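Local coordinates for protein phosphodiesterase (Salpingoeca rosetta, PDB 7CJ3) that binds retinal within a bundle of membrane-spanning helices of the bacteriorhodopsin-like family, at residues I30-V35 with D99-I104; L112-L117 with W127-A132; P215-H220 with V273-E278. One frame throughout, in Å; residues are numbered along the deposited sequence.

Contact 1: I30-V35 with D99-I104. With OLC ((2R)-2,3-dihydroxypropyl (9Z)-octadec-9-enoate), chain Q.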
loop_
_atom_site.group_PDB
_atom_site.type_symbol
_atom_site.label_atom_id
_atom_site.label_comp_id
_atom_site.label_asym_id
_atom_site.label_seq_id
_atom_site.Cartn_x
_atom_site.Cartn_y
_atom_site.Cartn_z
ATOM N N ILE B 30 -10.964 17.601 13.171
ATOM C CA ILE B 30 -12.265 18.186 13.604
ATOM C C ILE B 30 -13.072 18.578 12.368
ATOM O O ILE B 30 -14.268 18.287 12.337
ATOM C CB ILE B 30 -12.093 19.351 14.592
ATOM C CG1 ILE B 30 -11.430 18.888 15.891
ATOM C CG2 ILE B 30 -13.447 20.007 14.870
ATOM C CD1 ILE B 30 -10.799 20.000 16.685
ATOM N N VAL B 31 -12.434 19.181 11.374
ATOM C CA VAL B 31 -13.117 19.608 10.114
ATOM C C VAL B 31 -13.661 18.358 9.412
ATOM O O VAL B 31 -14.807 18.389 8.864
ATOM C CB VAL B 31 -12.164 20.395 9.195
ATOM C CG1 VAL B 31 -12.798 20.666 7.838
ATOM C CG2 VAL B 31 -11.697 21.689 9.846
ATOM N N TRP B 32 -12.864 17.290 9.445
ATOM C CA TRP B 32 -13.206 16.000 8.806
ATOM C C TRP B 32 -14.484 15.423 9.443
ATOM O O TRP B 32 -15.480 15.231 8.711
ATOM C CB TRP B 32 -12.022 15.045 8.896
ATOM C CG TRP B 32 -12.258 13.842 8.044
ATOM C CD1 TRP B 32 -12.011 13.704 6.717
ATOM C CD2 TRP B 32 -12.885 12.628 8.471
ATOM N NE1 TRP B 32 -12.402 12.471 6.292
ATOM C CE2 TRP B 32 -12.957 11.791 7.340
ATOM C CE3 TRP B 32 -13.377 12.173 9.707
ATOM C CZ2 TRP B 32 -13.516 10.514 7.403
ATOM C CZ3 TRP B 32 -13.917 10.907 9.768
ATOM C CH2 TRP B 32 -13.988 10.091 8.628
ATOM N N LEU B 33 -14.458 15.212 10.762
ATOM C CA LEU B 33 -15.579 14.649 11.555
ATOM C C LEU B 33 -16.877 15.420 11.308
ATOM O O LEU B 33 -17.924 14.776 11.108
ATOM C CB LEU B 33 -15.207 14.721 13.035
ATOM C CG LEU B 33 -14.170 13.699 13.498
ATOM C CD1 LEU B 33 -13.609 14.093 14.862
ATOM C CD2 LEU B 33 -14.765 12.284 13.503
ATOM N N CYS B 34 -16.820 16.749 11.319
ATOM C CA CYS B 34 -18.011 17.605 11.061
ATOM C C CYS B 34 -18.586 17.273 9.684
ATOM O O CYS B 34 -19.812 17.046 9.561
ATOM C CB CYS B 34 -17.651 19.082 11.178
ATOM S SG CYS B 34 -16.929 19.514 12.773
ATOM N N VAL B 35 -17.722 17.207 8.675
ATOM C CA VAL B 35 -18.153 16.973 7.275
ATOM C C VAL B 35 -18.688 15.546 7.191
ATOM O O VAL B 35 -19.766 15.336 6.602
ATOM C CB VAL B 35 -16.988 17.231 6.316
ATOM C CG1 VAL B 35 -17.358 16.869 4.882
ATOM C CG2 VAL B 35 -16.486 18.660 6.427
ATOM N N ASP B 99 -2.130 11.147 5.565
ATOM C CA ASP B 99 -2.320 9.718 5.189
ATOM C C ASP B 99 -3.427 9.104 6.042
ATOM O O ASP B 99 -4.215 8.315 5.511
ATOM C CB ASP B 99 -1.000 8.954 5.304
ATOM C CG ASP B 99 -0.102 9.183 4.099
ATOM O OD1 ASP B 99 -0.524 9.931 3.167
ATOM O OD2 ASP B 99 0.980 8.611 4.076
ATOM N N GLY B 100 -3.469 9.444 7.324
ATOM C CA GLY B 100 -4.561 9.045 8.219
ATOM C C GLY B 100 -5.900 9.588 7.747
ATOM O O GLY B 100 -6.885 8.820 7.763
ATOM N N VAL B 101 -5.956 10.873 7.375
ATOM C CA VAL B 101 -7.224 11.510 6.933
ATOM C C VAL B 101 -7.715 10.725 5.724
ATOM O O VAL B 101 -8.908 10.379 5.678
ATOM C CB VAL B 101 -7.063 13.007 6.609
ATOM C CG1 VAL B 101 -8.299 13.577 5.910
ATOM C CG2 VAL B 101 -6.755 13.807 7.857
ATOM N N ALA B 102 -6.808 10.462 4.784
ATOM C CA ALA B 102 -7.090 9.704 3.546
ATOM C C ALA B 102 -7.568 8.301 3.927
ATOM O O ALA B 102 -8.575 7.848 3.393
ATOM C CB ALA B 102 -5.865 9.670 2.667
ATOM N N CYS B 103 -6.919 7.671 4.884
ATOM C CA CYS B 103 -7.277 6.316 5.342
ATOM C C CYS B 103 -8.753 6.255 5.757
ATOM O O CYS B 103 -9.491 5.385 5.212
ATOM C CB CYS B 103 -6.397 5.886 6.500
ATOM S SG CYS B 103 -6.907 4.267 7.123
ATOM N N ILE B 104 -9.162 7.112 6.706
ATOM C CA ILE B 104 -10.541 7.073 7.278
ATOM C C ILE B 104 -11.562 7.592 6.260
ATOM O O ILE B 104 -12.711 7.091 6.326
ATOM C CB ILE B 104 -10.671 7.797 8.625
ATOM C CG1 ILE B 104 -10.281 9.277 8.526
ATOM C CG2 ILE B 104 -9.872 7.062 9.684
ATOM C CD1 ILE B 104 -10.305 10.047 9.858
HETATM C C18 OLC Q . -1.784 3.013 11.859
HETATM C C10 OLC Q . -4.253 10.404 12.084
HETATM C C9 OLC Q . -3.039 10.662 12.589
HETATM C C17 OLC Q . -3.263 3.234 11.587
HETATM C C11 OLC Q . -4.613 8.948 11.924
HETATM C C8 OLC Q . -2.062 9.551 12.952
HETATM C C24 OLC Q . 2.421 17.783 20.727
HETATM C C16 OLC Q . -3.650 4.718 11.390
HETATM C C12 OLC Q . -6.070 8.603 11.633
HETATM C C7 OLC Q . -0.995 9.958 13.962
HETATM C C15 OLC Q . -5.167 4.841 11.078
HETATM C C13 OLC Q . -6.239 7.073 11.795
HETATM C C6 OLC Q . -0.213 11.213 13.593
HETATM C C14 OLC Q . -5.685 6.215 10.642
HETATM C C5 OLC Q . 1.199 11.170 14.228
HETATM C C4 OLC Q . 1.418 12.125 15.402
HETATM C C3 OLC Q . 2.607 13.064 15.198
HETATM C C2 OLC Q . 2.425 14.397 15.939
HETATM C C21 OLC Q . 3.012 16.511 18.646
HETATM C C1 OLC Q . 2.912 14.330 17.386
HETATM C C22 OLC Q . 3.246 16.597 20.167
HETATM O O19 OLC Q . 2.681 13.362 18.100
HETATM O O25 OLC Q . 1.595 17.501 21.880
HETATM O O23 OLC Q . 2.936 15.339 20.801
HETATM O O20 OLC Q . 3.677 15.433 17.990
#
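Trp32 meets Val101 and Ile104 with its indole laid between two membrane-spanning helices, and Trp32 alone of segment 30-35 touches segment 99-104. Its path is best followed outward. From CB, which points at the other helix, the chain turns so that CG lies anti to the backbone N (chi1 -170°), and this swings the ring across the gap between the helices. On the five-membered ring CD1 lies 3.8 Å from Val101 CG1, an oblique approach in which the two side chains slide past each other in opposite directions. The neighbouring NE1 makes a weak hydrogen bond with Ser105 OG, one turn beyond Val101, whose carbonyl oxygen is bonded to the same hydroxyl. Farther along, the six-membered ring belongs to Ile104. Its CZ2 lies 3.6 Å from Ile104 CG1, and CH2, at the far end, is 3.8 Å from the same atom, so CG1 covers the CZ2-CH2 side. Both CE3 and CZ3 are 3.7 Å from Ile104 CD1. That methyl sits above the ring face, 3.6 Å from the centroid of the Trp32 six-membered ring and only 8° off its normal, a clear CH-pi contact. Ile104 reaches it because CG1 stands between the backbone N and the carbonyl carbon (chi1 59°), with the chain extended beyond. Ile136 of helix 128-149 also touches the indole, while a monoolein acyl chain passes helix 86-111, its C11 3.7 Å from Gly100 CA. The example illustrates how a single buried tryptophan can join two helices: here it packs the additional N-terminal helix against the second of the seven helices that make up the microbial rhodopsin fold.

Contact 2: L112-L117 with W127-A132. With OLC ((2R)-2,3-dihydroxypropyl (9Z)-octadec-9-enoate), chain M.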
loop_
_atom_site.group_PDB
_atom_site.type_symbol
_atom_site.label_atom_id
_atom_site.label_comp_id
_atom_site.label_asym_id
_atom_site.label_seq_id
_atom_site.Cartn_x
_atom_site.Cartn_y
_atom_site.Cartn_z
ATOM N N LEU B 112 -19.980 3.194 4.889
ATOM C CA LEU B 112 -21.136 4.017 5.347
ATOM C C LEU B 112 -21.916 4.535 4.138
ATOM O O LEU B 112 -21.343 4.562 3.030
ATOM C CB LEU B 112 -20.664 5.165 6.249
ATOM C CG LEU B 112 -19.775 4.773 7.421
ATOM C CD1 LEU B 112 -19.138 5.971 8.066
ATOM C CD2 LEU B 112 -20.559 3.994 8.446
ATOM N N ASN B 113 -23.199 4.835 4.380
ATOM C CA ASN B 113 -24.129 5.575 3.482
ATOM C C ASN B 113 -23.841 7.070 3.657
ATOM O O ASN B 113 -24.188 7.626 4.741
ATOM C CB ASN B 113 -25.592 5.248 3.778
ATOM C CG ASN B 113 -25.875 3.773 3.669
ATOM O OD1 ASN B 113 -25.895 3.213 2.588
ATOM N ND2 ASN B 113 -26.051 3.110 4.795
ATOM N N LEU B 114 -23.194 7.666 2.647
ATOM C CA LEU B 114 -22.795 9.093 2.642
ATOM C C LEU B 114 -23.556 9.820 1.528
ATOM O O LEU B 114 -23.646 9.305 0.413
ATOM C CB LEU B 114 -21.279 9.213 2.479
ATOM C CG LEU B 114 -20.436 8.561 3.573
ATOM C CD1 LEU B 114 -18.954 8.664 3.226
ATOM C CD2 LEU B 114 -20.693 9.203 4.927
ATOM N N TYR B 115 -24.111 10.979 1.874
ATOM C CA TYR B 115 -24.738 11.954 0.954
ATOM C C TYR B 115 -23.736 12.273 -0.151
ATOM O O TYR B 115 -22.519 12.463 0.137
ATOM C CB TYR B 115 -25.124 13.234 1.697
ATOM C CG TYR B 115 -25.719 14.290 0.811
ATOM C CD1 TYR B 115 -26.852 14.027 0.061
ATOM C CD2 TYR B 115 -25.131 15.531 0.706
ATOM C CE1 TYR B 115 -27.411 14.992 -0.755
ATOM C CE2 TYR B 115 -25.671 16.519 -0.101
ATOM C CZ TYR B 115 -26.822 16.249 -0.821
ATOM O OH TYR B 115 -27.360 17.229 -1.603
ATOM N N PHE B 116 -24.252 12.315 -1.384
ATOM C CA PHE B 116 -23.489 12.504 -2.646
ATOM C C PHE B 116 -24.369 13.258 -3.648
ATOM O O PHE B 116 -25.610 13.248 -3.521
ATOM C CB PHE B 116 -23.016 11.146 -3.180
ATOM C CG PHE B 116 -24.114 10.229 -3.643
ATOM C CD1 PHE B 116 -24.705 9.344 -2.771
ATOM C CD2 PHE B 116 -24.552 10.245 -4.963
ATOM C CE1 PHE B 116 -25.682 8.453 -3.211
ATOM C CE2 PHE B 116 -25.547 9.382 -5.400
ATOM C CZ PHE B 116 -26.110 8.484 -4.521
ATOM N N LEU B 117 -23.725 13.910 -4.611
ATOM C CA LEU B 117 -24.406 14.655 -5.696
ATOM C C LEU B 117 -24.477 13.735 -6.905
ATOM O O LEU B 117 -23.704 12.770 -6.943
ATOM C CB LEU B 117 -23.638 15.953 -5.982
ATOM C CG LEU B 117 -23.929 17.131 -5.038
ATOM C CD1 LEU B 117 -24.282 16.683 -3.636
ATOM C CD2 LEU B 117 -22.753 18.093 -4.975
ATOM N N TRP B 127 -18.627 12.259 -5.081
ATOM C CA TRP B 127 -18.298 11.882 -3.687
ATOM C C TRP B 127 -17.748 13.117 -2.980
ATOM O O TRP B 127 -16.536 13.457 -3.212
ATOM C CB TRP B 127 -17.289 10.749 -3.678
ATOM C CG TRP B 127 -17.733 9.484 -4.345
ATOM C CD1 TRP B 127 -17.037 8.780 -5.290
ATOM C CD2 TRP B 127 -18.912 8.707 -4.066
ATOM N NE1 TRP B 127 -17.704 7.633 -5.622
ATOM C CE2 TRP B 127 -18.863 7.566 -4.900
ATOM C CE3 TRP B 127 -19.993 8.844 -3.188
ATOM C CZ2 TRP B 127 -19.862 6.588 -4.892
ATOM C CZ3 TRP B 127 -20.982 7.881 -3.196
ATOM C CH2 TRP B 127 -20.914 6.758 -4.019
ATOM N N LEU B 128 -18.580 13.746 -2.130
ATOM C CA LEU B 128 -18.215 14.976 -1.380
ATOM C C LEU B 128 -17.141 14.652 -0.328
ATOM O O LEU B 128 -16.347 15.549 0.063
ATOM C CB LEU B 128 -19.504 15.500 -0.750
ATOM C CG LEU B 128 -20.505 16.087 -1.757
ATOM C CD1 LEU B 128 -21.914 16.177 -1.165
ATOM C CD2 LEU B 128 -20.029 17.457 -2.236
ATOM N N MET B 129 -17.079 13.390 0.089
ATOM C CA MET B 129 -16.065 12.900 1.066
ATOM C C MET B 129 -14.666 12.919 0.428
ATOM O O MET B 129 -13.740 13.433 1.076
ATOM C CB MET B 129 -16.412 11.498 1.579
ATOM C CG MET B 129 -15.466 10.994 2.654
ATOM S SD MET B 129 -15.520 11.902 4.212
ATOM C CE MET B 129 -16.867 10.987 4.964
ATOM N N ARG B 130 -14.518 12.444 -0.809
ATOM C CA ARG B 130 -13.222 12.550 -1.532
ATOM C C ARG B 130 -12.840 14.032 -1.640
ATOM O O ARG B 130 -11.711 14.370 -1.215
ATOM C CB ARG B 130 -13.226 11.860 -2.890
ATOM C CG ARG B 130 -11.834 11.778 -3.511
ATOM C CD ARG B 130 -11.741 10.745 -4.634
ATOM N NE ARG B 130 -12.847 10.875 -5.574
ATOM C CZ ARG B 130 -13.389 9.872 -6.268
ATOM N NH1 ARG B 130 -12.901 8.634 -6.192
ATOM N NH2 ARG B 130 -14.409 10.112 -7.068
ATOM N N TYR B 131 -13.750 14.886 -2.115
ATOM C CA TYR B 131 -13.505 16.351 -2.212
ATOM C C TYR B 131 -13.134 16.908 -0.823
ATOM O O TYR B 131 -12.128 17.649 -0.738
ATOM C CB TYR B 131 -14.698 17.059 -2.867
ATOM C CG TYR B 131 -14.720 16.996 -4.375
ATOM C CD1 TYR B 131 -13.833 17.762 -5.147
ATOM C CD2 TYR B 131 -15.639 16.205 -5.049
ATOM C CE1 TYR B 131 -13.843 17.722 -6.532
ATOM C CE2 TYR B 131 -15.676 16.162 -6.439
ATOM C CZ TYR B 131 -14.777 16.919 -7.185
ATOM O OH TYR B 131 -14.820 16.878 -8.557
ATOM N N ALA B 132 -13.843 16.517 0.240
ATOM C CA ALA B 132 -13.536 16.927 1.631
ATOM C C ALA B 132 -12.118 16.536 2.035
ATOM O O ALA B 132 -11.382 17.382 2.527
ATOM C CB ALA B 132 -14.541 16.324 2.582
HETATM C C10 OLC M . -17.440 19.844 1.454
HETATM C C9 OLC M . -16.646 19.876 0.398
HETATM C C11 OLC M . -18.941 19.511 1.403
HETATM C C8 OLC M . -17.207 19.553 -0.960
HETATM C C16 OLC M . -23.883 18.535 2.159
HETATM C C12 OLC M . -19.699 19.908 2.707
HETATM C C7 OLC M . -16.949 20.676 -1.953
HETATM C C15 OLC M . -23.265 18.566 3.587
HETATM C C13 OLC M . -20.692 18.871 3.306
HETATM C C6 OLC M . -17.594 22.022 -1.584
HETATM C C14 OLC M . -22.022 19.468 3.802
HETATM C C5 OLC M . -18.376 22.664 -2.740
HETATM C C4 OLC M . -19.793 22.105 -2.854
HETATM C C3 OLC M . -20.441 22.686 -4.093
HETATM O O HOH W 1 -19.362 11.485 -0.511
#
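Leu128 collects most of the apolar contacts between segment 112-117, the loop that leads into strand 117-118, and the start of helix 128-149. Its CD1 branch lies 3.5 Å from Leu117 CD1, the two leucines crossing at about a right angle, and also approaches the Tyr115 ring obliquely, at 3.8 Å from CD2. Three residues before Leu117, Leu114 CD1 lies 3.6 Å from Met129 CE, a methyl brought there by bends at the second and third torsions of the methionine.

Phe116 and Trp127 form an aromatic pair. Their side chains lie side by side and point the same way, but the six-membered rings are oblique, with centroids 5.5 Å apart and planes at 59°. The Phe116 methylene packs on the indole, its CB 3.8 Å from Trp127 CE3. Tyr62 meets the same indole edge-to-face.

Polar linkage is left to water. One molecule accepts from Met129 N at 3.0 Å and donates weakly to Tyr115 O, so it bridges the first turn of the helix to the loop backbone.

Lipid completes the outer side: a monoolein chain passes the edge of the Tyr115 ring, where its C16 is 3.5 Å from Tyr115 CE2, and touches Leu128 as well. The contact lies where the connection between the second and third helices folds back through the short antiparallel hairpin of strands 117-118 and 125-126, as in bacteriorhodopsin.

Contact 3: P215-H220 with V273-E278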
loop_
_atom_site.group_PDB
_atom_site.type_symbol
_atom_site.label_atom_id
_atom_site.label_comp_id
_atom_site.label_asym_id
_atom_site.label_seq_id
_atom_site.Cartn_x
_atom_site.Cartn_y
_atom_site.Cartn_z
ATOM N N PRO B 215 18.021 24.381 2.831
ATOM C CA PRO B 215 16.834 23.527 2.914
ATOM C C PRO B 215 17.122 22.271 3.732
ATOM O O PRO B 215 18.264 21.813 3.777
ATOM C CB PRO B 215 16.519 23.218 1.444
ATOM C CG PRO B 215 17.866 23.306 0.738
ATOM C CD PRO B 215 18.635 24.373 1.490
ATOM N N PRO B 216 16.115 21.681 4.423
ATOM C CA PRO B 216 16.326 20.460 5.206
ATOM C C PRO B 216 16.533 19.197 4.358
ATOM O O PRO B 216 16.868 18.173 4.929
ATOM C CB PRO B 216 15.044 20.325 6.039
ATOM C CG PRO B 216 13.981 21.112 5.279
ATOM C CD PRO B 216 14.733 22.184 4.526
ATOM N N LEU B 217 16.308 19.286 3.040
ATOM C CA LEU B 217 16.515 18.179 2.064
ATOM C C LEU B 217 17.609 18.581 1.080
ATOM O O LEU B 217 17.754 19.759 0.746
ATOM C CB LEU B 217 15.196 17.868 1.337
ATOM C CG LEU B 217 13.970 17.648 2.219
ATOM C CD1 LEU B 217 12.733 17.324 1.382
ATOM C CD2 LEU B 217 14.230 16.526 3.199
ATOM N N PRO B 218 18.391 17.601 0.570
ATOM C CA PRO B 218 19.367 17.872 -0.480
ATOM C C PRO B 218 18.687 18.273 -1.803
ATOM O O PRO B 218 17.484 18.024 -2.010
ATOM C CB PRO B 218 20.144 16.549 -0.618
ATOM C CG PRO B 218 19.183 15.494 -0.133
ATOM C CD PRO B 218 18.345 16.174 0.929
ATOM N N ARG B 219 19.501 18.881 -2.671
ATOM C CA ARG B 219 19.142 19.435 -3.994
ATOM C C ARG B 219 18.365 18.381 -4.793
ATOM O O ARG B 219 17.294 18.711 -5.319
ATOM C CB ARG B 219 20.437 19.876 -4.689
ATOM C CG ARG B 219 20.244 20.997 -5.698
ATOM C CD ARG B 219 21.467 21.354 -6.497
ATOM N NE ARG B 219 21.035 22.160 -7.636
ATOM C CZ ARG B 219 20.665 21.678 -8.818
ATOM N NH1 ARG B 219 20.686 20.374 -9.061
ATOM N NH2 ARG B 219 20.282 22.521 -9.754
ATOM N N HIS B 220 18.868 17.139 -4.874
ATOM C CA HIS B 220 18.252 16.115 -5.749
ATOM C C HIS B 220 16.826 15.841 -5.262
ATOM O O HIS B 220 15.937 15.674 -6.119
ATOM C CB HIS B 220 19.098 14.841 -5.854
ATOM C CG HIS B 220 18.687 13.977 -7.008
ATOM N ND1 HIS B 220 18.817 12.585 -7.003
ATOM C CD2 HIS B 220 18.042 14.284 -8.160
ATOM C CE1 HIS B 220 18.329 12.091 -8.127
ATOM N NE2 HIS B 220 17.844 13.110 -8.860
ATOM N N VAL B 273 11.947 9.250 3.227
ATOM C CA VAL B 273 12.607 8.027 3.781
ATOM C C VAL B 273 14.067 7.956 3.287
ATOM O O VAL B 273 14.949 7.595 4.083
ATOM C CB VAL B 273 11.827 6.757 3.388
ATOM C CG1 VAL B 273 12.678 5.492 3.498
ATOM C CG2 VAL B 273 10.542 6.621 4.188
ATOM N N ASN B 274 14.293 8.279 2.013
ATOM C CA ASN B 274 15.613 8.257 1.338
ATOM C C ASN B 274 16.515 9.364 1.897
ATOM O O ASN B 274 17.710 9.088 2.104
ATOM C CB ASN B 274 15.447 8.410 -0.180
ATOM C CG ASN B 274 16.742 8.215 -0.938
ATOM O OD1 ASN B 274 17.145 7.079 -1.191
ATOM N ND2 ASN B 274 17.397 9.310 -1.292
ATOM N N CYS B 275 15.981 10.573 2.101
ATOM C CA CYS B 275 16.702 11.732 2.702
ATOM C C CYS B 275 17.252 11.400 4.087
ATOM O O CYS B 275 18.341 11.879 4.408
ATOM C CB CYS B 275 15.791 12.933 2.845
ATOM S SG CYS B 275 15.480 13.719 1.257
ATOM N N ASN B 276 16.457 10.690 4.896
ATOM C CA ASN B 276 16.837 10.227 6.259
ATOM C C ASN B 276 18.008 9.252 6.122
ATOM O O ASN B 276 19.010 9.443 6.856
ATOM C CB ASN B 276 15.656 9.627 7.010
ATOM C CG ASN B 276 14.679 10.705 7.423
ATOM O OD1 ASN B 276 14.840 11.875 7.082
ATOM N ND2 ASN B 276 13.663 10.329 8.172
ATOM N N LEU B 277 17.890 8.277 5.212
ATOM C CA LEU B 277 18.936 7.258 4.930
ATOM C C LEU B 277 20.250 7.937 4.513
ATOM O O LEU B 277 21.302 7.490 4.995
ATOM C CB LEU B 277 18.434 6.302 3.842
ATOM C CG LEU B 277 17.277 5.380 4.236
ATOM C CD1 LEU B 277 17.128 4.223 3.260
ATOM C CD2 LEU B 277 17.452 4.846 5.645
ATOM N N GLU B 278 20.185 8.972 3.661
ATOM C CA GLU B 278 21.359 9.739 3.134
ATOM C C GLU B 278 21.975 10.586 4.254
ATOM O O GLU B 278 21.212 11.357 4.870
ATOM C CB GLU B 278 20.945 10.702 2.017
ATOM C CG GLU B 278 20.780 10.046 0.663
ATOM C CD GLU B 278 20.215 10.952 -0.422
ATOM O OE1 GLU B 278 20.746 10.907 -1.560
ATOM O OE2 GLU B 278 19.236 11.691 -0.132
#
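Glu278, whose carboxylate reaches across to Pro218, is held at the end of helix 250-277 by its backbone: Glu278 N donates to Asn274 O at 2.9 Å. This is the shortest hydrogen bond within either segment, and it is followed by a break, since Glu278 is also the first residue to leave the helical conformation. The side chain continues in extended form beyond CG and brings OE2 to 3.8 Å from Pro218 CG, a van der Waals approach in which an acidic group merely skirts the proline ring. His220 ND1 lies 6.0 Å from Glu278 OE1, too far for a contact; if the imidazole were protonated, some electrostatic attraction might be felt.

The apolar centre of the contact is Cys275. Its CB points toward the other segment, and SG, anti to the carbonyl carbon (chi1 -74°), meets two neighbours, consecutive residues of the loop. Leu217 CD2 comes to 3.6 Å from Cys275 SG, and the same methyl is 3.9 Å from Cys275 CB, so one leucine branch covers both side-chain atoms of the cysteine. The second neighbour is the ring of Pro218, whose CD is 3.8 Å from Cys275 SG. Pro218 occupies the N-cap position of helix 219-233, and the sulfur therefore packs where the loop gives way to that helix.

Leu217 also touches Leu222 and Leu225 of helix 219-233, while Val273 and Leu277 pack on Leu75 and Asn276 of the second subunit, so that this helix end also takes part in the dimer interface. The general lesson is that neighbouring antiparallel helices can be joined where one starts and the other stops: here the beginning of the sixth helix is packed against the end of the seventh in the rhodopsin-type bundle.

How the contacts relate
Contacts 1 and 2 form one continuous patch, their centres 12 Å apart. They meet directly where Val35 CG1 lies 3.7 Å from Ala132 CB and Trp32 NE1 lies 3.8 Å from Met129 SD, so helix 128-149 packs directly on helix 17-41 where the two contacts meet. Contact 3 stands apart, with its centre about 29 Å from that of contact 1 and about 37 Å from that of contact 2, on the opposite side of the chain's centre from the latter. Retinal is touched by Tyr131 of contact 2, and the side chain of Val101 in contact 1 lies about 9 Å from it. Contact 3 adjoins the second subunit.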